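Local coordinates for protein agarase (Pseudoalteromonas fuliginea, PDB 6XJ9) that probably hydrolyses agarose chains, as expected of an agarase of glycoside hydrolase family 50, at residues L657-V671 with N706-I718. Numbering follows the deposited sequence.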
loop_
_atom_site.group_PDB
_atom_site.type_symbol
_atom_site.label_atom_id
_atom_site.label_comp_id
_atom_site.label_asym_id
_atom_site.label_seq_id
_atom_site.Cartn_x
_atom_site.Cartn_y
_atom_site.Cartn_z
ATOM N N LEU A 657 7.714 -27.917 19.528
ATOM C CA LEU A 657 6.808 -28.780 18.779
ATOM C C LEU A 657 7.519 -30.048 18.296
ATOM O O LEU A 657 6.878 -31.062 18.010
ATOM C CB LEU A 657 6.229 -28.002 17.591
ATOM C CG LEU A 657 5.121 -27.003 17.933
ATOM C CD1 LEU A 657 4.649 -26.276 16.678
ATOM C CD2 LEU A 657 3.943 -27.691 18.624
ATOM N N SER A 658 8.853 -29.988 18.215
ATOM C CA SER A 658 9.647 -31.135 17.812
ATOM C C SER A 658 9.531 -32.271 18.834
ATOM O O SER A 658 9.850 -33.411 18.537
ATOM C CB SER A 658 11.075 -30.714 17.576
ATOM O OG SER A 658 11.646 -30.206 18.774
ATOM N N GLN A 659 9.021 -31.970 20.030
ATOM C CA GLN A 659 8.778 -32.963 21.069
ATOM C C GLN A 659 7.704 -33.968 20.632
ATOM O O GLN A 659 7.751 -35.121 21.056
ATOM C CB GLN A 659 8.351 -32.247 22.351
ATOM C CG GLN A 659 8.570 -33.031 23.640
ATOM C CD GLN A 659 8.302 -32.164 24.851
ATOM O OE1 GLN A 659 8.603 -30.970 24.872
ATOM N NE2 GLN A 659 7.716 -32.757 25.873
ATOM N N PHE A 660 6.746 -33.542 19.791
ATOM C CA PHE A 660 5.541 -34.333 19.562
ATOM C C PHE A 660 5.410 -34.811 18.123
ATOM O O PHE A 660 4.647 -35.732 17.864
ATOM C CB PHE A 660 4.286 -33.518 19.884
ATOM C CG PHE A 660 4.410 -32.790 21.191
ATOM C CD1 PHE A 660 4.548 -33.497 22.380
ATOM C CD2 PHE A 660 4.474 -31.408 21.218
ATOM C CE1 PHE A 660 4.706 -32.830 23.585
ATOM C CE2 PHE A 660 4.622 -30.743 22.428
ATOM C CZ PHE A 660 4.733 -31.454 23.605
ATOM N N ASP A 661 6.095 -34.135 17.194
ATOM C CA ASP A 661 5.957 -34.387 15.768
ATOM C C ASP A 661 4.476 -34.475 15.388
ATOM O O ASP A 661 4.047 -35.393 14.688
ATOM C CB ASP A 661 6.786 -35.605 15.338
ATOM C CG ASP A 661 7.029 -35.694 13.840
ATOM O OD1 ASP A 661 7.041 -34.631 13.148
ATOM O OD2 ASP A 661 7.183 -36.826 13.364
ATOM N N LYS A 662 3.694 -33.496 15.848
ATOM C CA LYS A 662 2.316 -33.346 15.410
ATOM C C LYS A 662 2.228 -32.107 14.519
ATOM O O LYS A 662 2.999 -31.172 14.719
ATOM C CB LYS A 662 1.414 -33.160 16.635
ATOM C CG LYS A 662 1.070 -34.441 17.382
ATOM C CD LYS A 662 -0.108 -35.128 16.742
ATOM C CE LYS A 662 -0.228 -36.583 17.130
ATOM N NZ LYS A 662 -1.620 -37.040 16.926
ATOM N N PRO A 663 1.268 -32.013 13.564
ATOM C CA PRO A 663 1.020 -30.748 12.861
ATOM C C PRO A 663 0.287 -29.793 13.814
ATOM O O PRO A 663 -0.384 -30.231 14.758
ATOM C CB PRO A 663 0.125 -31.143 11.672
ATOM C CG PRO A 663 -0.588 -32.416 12.141
ATOM C CD PRO A 663 0.347 -33.082 13.137
ATOM N N ALA A 664 0.436 -28.491 13.560
ATOM C CA ALA A 664 -0.126 -27.435 14.394
ATOM C C ALA A 664 -0.885 -26.441 13.519
ATOM O O ALA A 664 -0.619 -26.318 12.329
ATOM C CB ALA A 664 0.975 -26.740 15.174
ATOM N N ILE A 665 -1.850 -25.729 14.113
ATOM C CA ILE A 665 -2.538 -24.701 13.353
ATOM C C ILE A 665 -2.638 -23.446 14.217
ATOM O O ILE A 665 -2.758 -23.551 15.440
ATOM C CB ILE A 665 -3.903 -25.214 12.827
ATOM C CG1 ILE A 665 -4.544 -24.204 11.862
ATOM C CG2 ILE A 665 -4.841 -25.576 13.982
ATOM C CD1 ILE A 665 -5.810 -24.698 11.177
ATOM N N ILE A 666 -2.525 -22.270 13.581
ATOM C CA ILE A 666 -2.770 -21.007 14.268
ATOM C C ILE A 666 -4.257 -20.671 14.134
ATOM O O ILE A 666 -4.779 -20.558 13.018
ATOM C CB ILE A 666 -1.859 -19.862 13.757
ATOM C CG1 ILE A 666 -0.391 -20.061 14.140
ATOM C CG2 ILE A 666 -2.356 -18.518 14.262
ATOM C CD1 ILE A 666 -0.110 -19.909 15.630
ATOM N N GLY A 667 -4.925 -20.526 15.281
ATOM C CA GLY A 667 -6.357 -20.258 15.330
ATOM C C GLY A 667 -6.712 -18.804 15.039
ATOM O O GLY A 667 -7.764 -18.533 14.461
ATOM N N GLU A 668 -5.844 -17.886 15.486
ATOM C CA GLU A 668 -6.073 -16.453 15.397
ATOM C C GLU A 668 -4.731 -15.726 15.388
ATOM O O GLU A 668 -3.790 -16.151 16.051
ATOM C CB GLU A 668 -6.867 -15.891 16.584
ATOM C CG GLU A 668 -8.126 -16.650 16.940
ATOM C CD GLU A 668 -8.787 -16.296 18.264
ATOM O OE1 GLU A 668 -8.464 -15.245 18.846
ATOM O OE2 GLU A 668 -9.632 -17.077 18.714
ATOM N N PHE A 669 -4.686 -14.643 14.607
ATOM C CA PHE A 669 -3.632 -13.645 14.590
ATOM C C PHE A 669 -4.194 -12.428 13.858
ATOM O O PHE A 669 -5.161 -12.560 13.110
ATOM C CB PHE A 669 -2.376 -14.170 13.879
ATOM C CG PHE A 669 -2.427 -14.154 12.373
ATOM C CD1 PHE A 669 -3.085 -15.157 11.672
ATOM C CD2 PHE A 669 -1.832 -13.132 11.648
ATOM C CE1 PHE A 669 -3.132 -15.155 10.287
ATOM C CE2 PHE A 669 -1.897 -13.117 10.261
ATOM C CZ PHE A 669 -2.536 -14.132 9.573
ATOM N N HIS A 670 -3.621 -11.246 14.110
ATOM C CA HIS A 670 -4.074 -10.057 13.411
ATOM C C HIS A 670 -3.032 -8.956 13.519
ATOM O O HIS A 670 -2.178 -8.965 14.396
ATOM C CB HIS A 670 -5.443 -9.557 13.914
ATOM C CG HIS A 670 -5.348 -8.414 14.865
ATOM N ND1 HIS A 670 -5.491 -7.084 14.451
ATOM C CD2 HIS A 670 -5.143 -8.385 16.201
ATOM C CE1 HIS A 670 -5.363 -6.291 15.497
ATOM N NE2 HIS A 670 -5.162 -7.075 16.595
ATOM N N VAL A 671 -3.129 -8.022 12.573
ATOM C CA VAL A 671 -2.380 -6.784 12.603
ATOM C C VAL A 671 -3.382 -5.681 12.290
ATOM O O VAL A 671 -4.268 -5.868 11.462
ATOM C CB VAL A 671 -1.231 -6.779 11.578
ATOM C CG1 VAL A 671 -0.312 -5.580 11.771
ATOM C CG2 VAL A 671 -0.431 -8.077 11.562
ATOM N N ASN A 706 7.276 -22.916 8.545
ATOM C CA ASN A 706 7.453 -23.700 9.752
ATOM C C ASN A 706 7.057 -25.151 9.484
ATOM O O ASN A 706 5.944 -25.421 9.052
ATOM C CB ASN A 706 6.731 -23.100 10.956
ATOM C CG ASN A 706 7.001 -23.895 12.211
ATOM O OD1 ASN A 706 6.694 -25.088 12.276
ATOM N ND2 ASN A 706 7.553 -23.233 13.217
ATOM N N PRO A 707 7.939 -26.139 9.753
ATOM C CA PRO A 707 7.675 -27.517 9.341
ATOM C C PRO A 707 6.559 -28.228 10.110
ATOM O O PRO A 707 6.104 -29.283 9.664
ATOM C CB PRO A 707 9.040 -28.205 9.512
ATOM C CG PRO A 707 9.673 -27.435 10.651
ATOM C CD PRO A 707 9.236 -25.994 10.440
ATOM N N TYR A 708 6.099 -27.631 11.221
ATOM C CA TYR A 708 5.007 -28.205 12.001
ATOM C C TYR A 708 3.662 -27.579 11.637
ATOM O O TYR A 708 2.640 -28.266 11.629
ATOM C CB TYR A 708 5.311 -28.161 13.501
ATOM C CG TYR A 708 6.495 -29.021 13.840
ATOM C CD1 TYR A 708 6.358 -30.393 13.965
ATOM C CD2 TYR A 708 7.766 -28.474 13.932
ATOM C CE1 TYR A 708 7.450 -31.204 14.234
ATOM C CE2 TYR A 708 8.866 -29.266 14.217
ATOM C CZ TYR A 708 8.707 -30.634 14.354
ATOM O OH TYR A 708 9.791 -31.417 14.601
ATOM N N PHE A 709 3.659 -26.288 11.305
ATOM C CA PHE A 709 2.391 -25.611 11.073
ATOM C C PHE A 709 1.861 -25.891 9.673
ATOM O O PHE A 709 2.632 -25.914 8.720
ATOM C CB PHE A 709 2.518 -24.115 11.351
ATOM C CG PHE A 709 2.405 -23.781 12.812
ATOM C CD1 PHE A 709 3.534 -23.753 13.623
ATOM C CD2 PHE A 709 1.174 -23.505 13.382
ATOM C CE1 PHE A 709 3.436 -23.413 14.962
ATOM C CE2 PHE A 709 1.080 -23.200 14.731
ATOM C CZ PHE A 709 2.206 -23.153 15.526
ATOM N N ILE A 710 0.535 -26.092 9.578
ATOM C CA ILE A 710 -0.138 -26.417 8.333
ATOM C C ILE A 710 -1.163 -25.336 7.985
ATOM O O ILE A 710 -2.036 -25.544 7.140
ATOM C CB ILE A 710 -0.747 -27.842 8.383
ATOM C CG1 ILE A 710 -1.684 -28.088 9.574
ATOM C CG2 ILE A 710 0.377 -28.865 8.383
ATOM C CD1 ILE A 710 -2.954 -27.265 9.609
ATOM N N GLY A 711 -1.064 -24.174 8.642
ATOM C CA GLY A 711 -1.977 -23.091 8.323
ATOM C C GLY A 711 -2.212 -22.137 9.488
ATOM O O GLY A 711 -1.715 -22.339 10.599
ATOM N N ALA A 712 -2.987 -21.095 9.193
ATOM C CA ALA A 712 -3.290 -20.038 10.144
ATOM C C ALA A 712 -4.573 -19.345 9.705
ATOM O O ALA A 712 -4.790 -19.133 8.514
ATOM C CB ALA A 712 -2.149 -19.049 10.198
ATOM N N HIS A 713 -5.398 -18.981 10.689
ATOM C CA HIS A 713 -6.620 -18.245 10.434
ATOM C C HIS A 713 -6.506 -16.840 11.038
ATOM O O HIS A 713 -6.055 -16.674 12.172
ATOM C CB HIS A 713 -7.825 -19.027 10.969
ATOM C CG HIS A 713 -8.194 -20.254 10.197
ATOM N ND1 HIS A 713 -8.434 -21.470 10.823
ATOM C CD2 HIS A 713 -8.384 -20.457 8.873
ATOM C CE1 HIS A 713 -8.741 -22.378 9.917
ATOM N NE2 HIS A 713 -8.712 -21.786 8.702
ATOM N N TRP A 714 -6.931 -15.841 10.255
ATOM C CA TRP A 714 -6.915 -14.433 10.615
ATOM C C TRP A 714 -8.158 -14.084 11.429
ATOM O O TRP A 714 -9.285 -14.408 11.045
ATOM C CB TRP A 714 -6.876 -13.604 9.313
ATOM C CG TRP A 714 -7.132 -12.143 9.520
ATOM C CD1 TRP A 714 -8.339 -11.527 9.685
ATOM C CD2 TRP A 714 -6.135 -11.111 9.628
ATOM N NE1 TRP A 714 -8.163 -10.174 9.844
ATOM C CE2 TRP A 714 -6.820 -9.896 9.832
ATOM C CE3 TRP A 714 -4.737 -11.102 9.555
ATOM C CZ2 TRP A 714 -6.149 -8.679 9.959
ATOM C CZ3 TRP A 714 -4.072 -9.901 9.687
ATOM C CH2 TRP A 714 -4.773 -8.711 9.891
ATOM N N PHE A 715 -7.957 -13.396 12.552
ATOM C CA PHE A 715 -9.068 -12.862 13.334
ATOM C C PHE A 715 -9.186 -11.361 13.065
ATOM O O PHE A 715 -8.357 -10.595 13.544
ATOM C CB PHE A 715 -8.843 -13.133 14.830
ATOM C CG PHE A 715 -10.013 -12.809 15.732
ATOM C CD1 PHE A 715 -10.250 -11.508 16.161
ATOM C CD2 PHE A 715 -10.865 -13.810 16.182
ATOM C CE1 PHE A 715 -11.319 -11.213 16.997
ATOM C CE2 PHE A 715 -11.942 -13.512 17.008
ATOM C CZ PHE A 715 -12.166 -12.216 17.419
ATOM N N GLN A 716 -10.233 -10.902 12.354
ATOM C CA GLN A 716 -11.441 -11.607 11.949
ATOM C C GLN A 716 -11.934 -10.962 10.643
ATOM O O GLN A 716 -11.242 -10.145 10.048
ATOM C CB GLN A 716 -12.488 -11.490 13.068
ATOM C CG GLN A 716 -12.965 -10.059 13.309
ATOM C CD GLN A 716 -13.921 -9.818 14.454
ATOM O OE1 GLN A 716 -14.345 -10.721 15.159
ATOM N NE2 GLN A 716 -14.256 -8.560 14.678
ATOM N N TYR A 717 -13.147 -11.308 10.210
ATOM C CA TYR A 717 -13.646 -10.925 8.895
ATOM C C TYR A 717 -13.884 -9.422 8.822
ATOM O O TYR A 717 -13.383 -8.733 7.923
ATOM C CB TYR A 717 -14.929 -11.708 8.577
ATOM C CG TYR A 717 -15.470 -11.574 7.167
ATOM C CD1 TYR A 717 -14.668 -11.200 6.096
ATOM C CD2 TYR A 717 -16.797 -11.891 6.902
ATOM C CE1 TYR A 717 -15.179 -11.089 4.807
ATOM C CE2 TYR A 717 -17.327 -11.783 5.626
ATOM C CZ TYR A 717 -16.514 -11.391 4.578
ATOM O OH TYR A 717 -17.056 -11.304 3.332
ATOM N N ILE A 718 -14.683 -8.953 9.778
ATOM C CA ILE A 718 -15.208 -7.602 9.855
ATOM C C ILE A 718 -14.509 -6.876 10.998
ATOM O O ILE A 718 -14.315 -7.463 12.063
ATOM C CB ILE A 718 -16.718 -7.679 10.138
ATOM C CG1 ILE A 718 -17.429 -8.535 9.088
ATOM C CG2 ILE A 718 -17.322 -6.285 10.254
ATOM C CD1 ILE A 718 -18.611 -9.318 9.615
HETATM O O HOH W 1 -9.441 -20.896 13.559
#
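Ala664 and Ile666 pair with Phe709 and Ala712 as neighbouring parallel strands, consistent with the (beta/alpha)8 barrel expected of a family 50 agarase. A beta bulge shifts the register by one residue between the two pairs; within it Gly711 adopts backbone angles that call for glycine. Ala664 O accepts from Ile710 N (3.0 Å), and beyond the bulge Ile666 N gives a bond to Gly711 O. On the face that helix 689-704 covers, Ala664 CB sits over the Phe709 ring, 3.7 Å from its centroid, while Ile666 CG1 reaches CE2 of that ring at 3.5 Å. With CG anti to the backbone N (chi1 168°), Trp714 swings its six-membered ring edge-on to the face of Phe669, the planes at 86°, and His670 CA lies over the indole face. At the N-terminal end of the strand pair, Leu657 CB lies over the Tyr708 ring, Lys662 O approaches its edge, and Tyr708 OH reaches Ser658 CB at 3.3 Å. With an alanine here, the turn before strand 664-666 is likely to lose its aromatic cover, leaving a gap beside Leu657 and Ser658. Glu668, held by Tyr645 and Arg619, runs alongside Phe715, its CB 3.8 Å from Phe715 CB. A water bridges the strands, donating to Gly667 O at 3.0 Å and hydrogen-bonding His713 ND1, while NE2, the other ring nitrogen, hydrogen-bonds Ser432 OG.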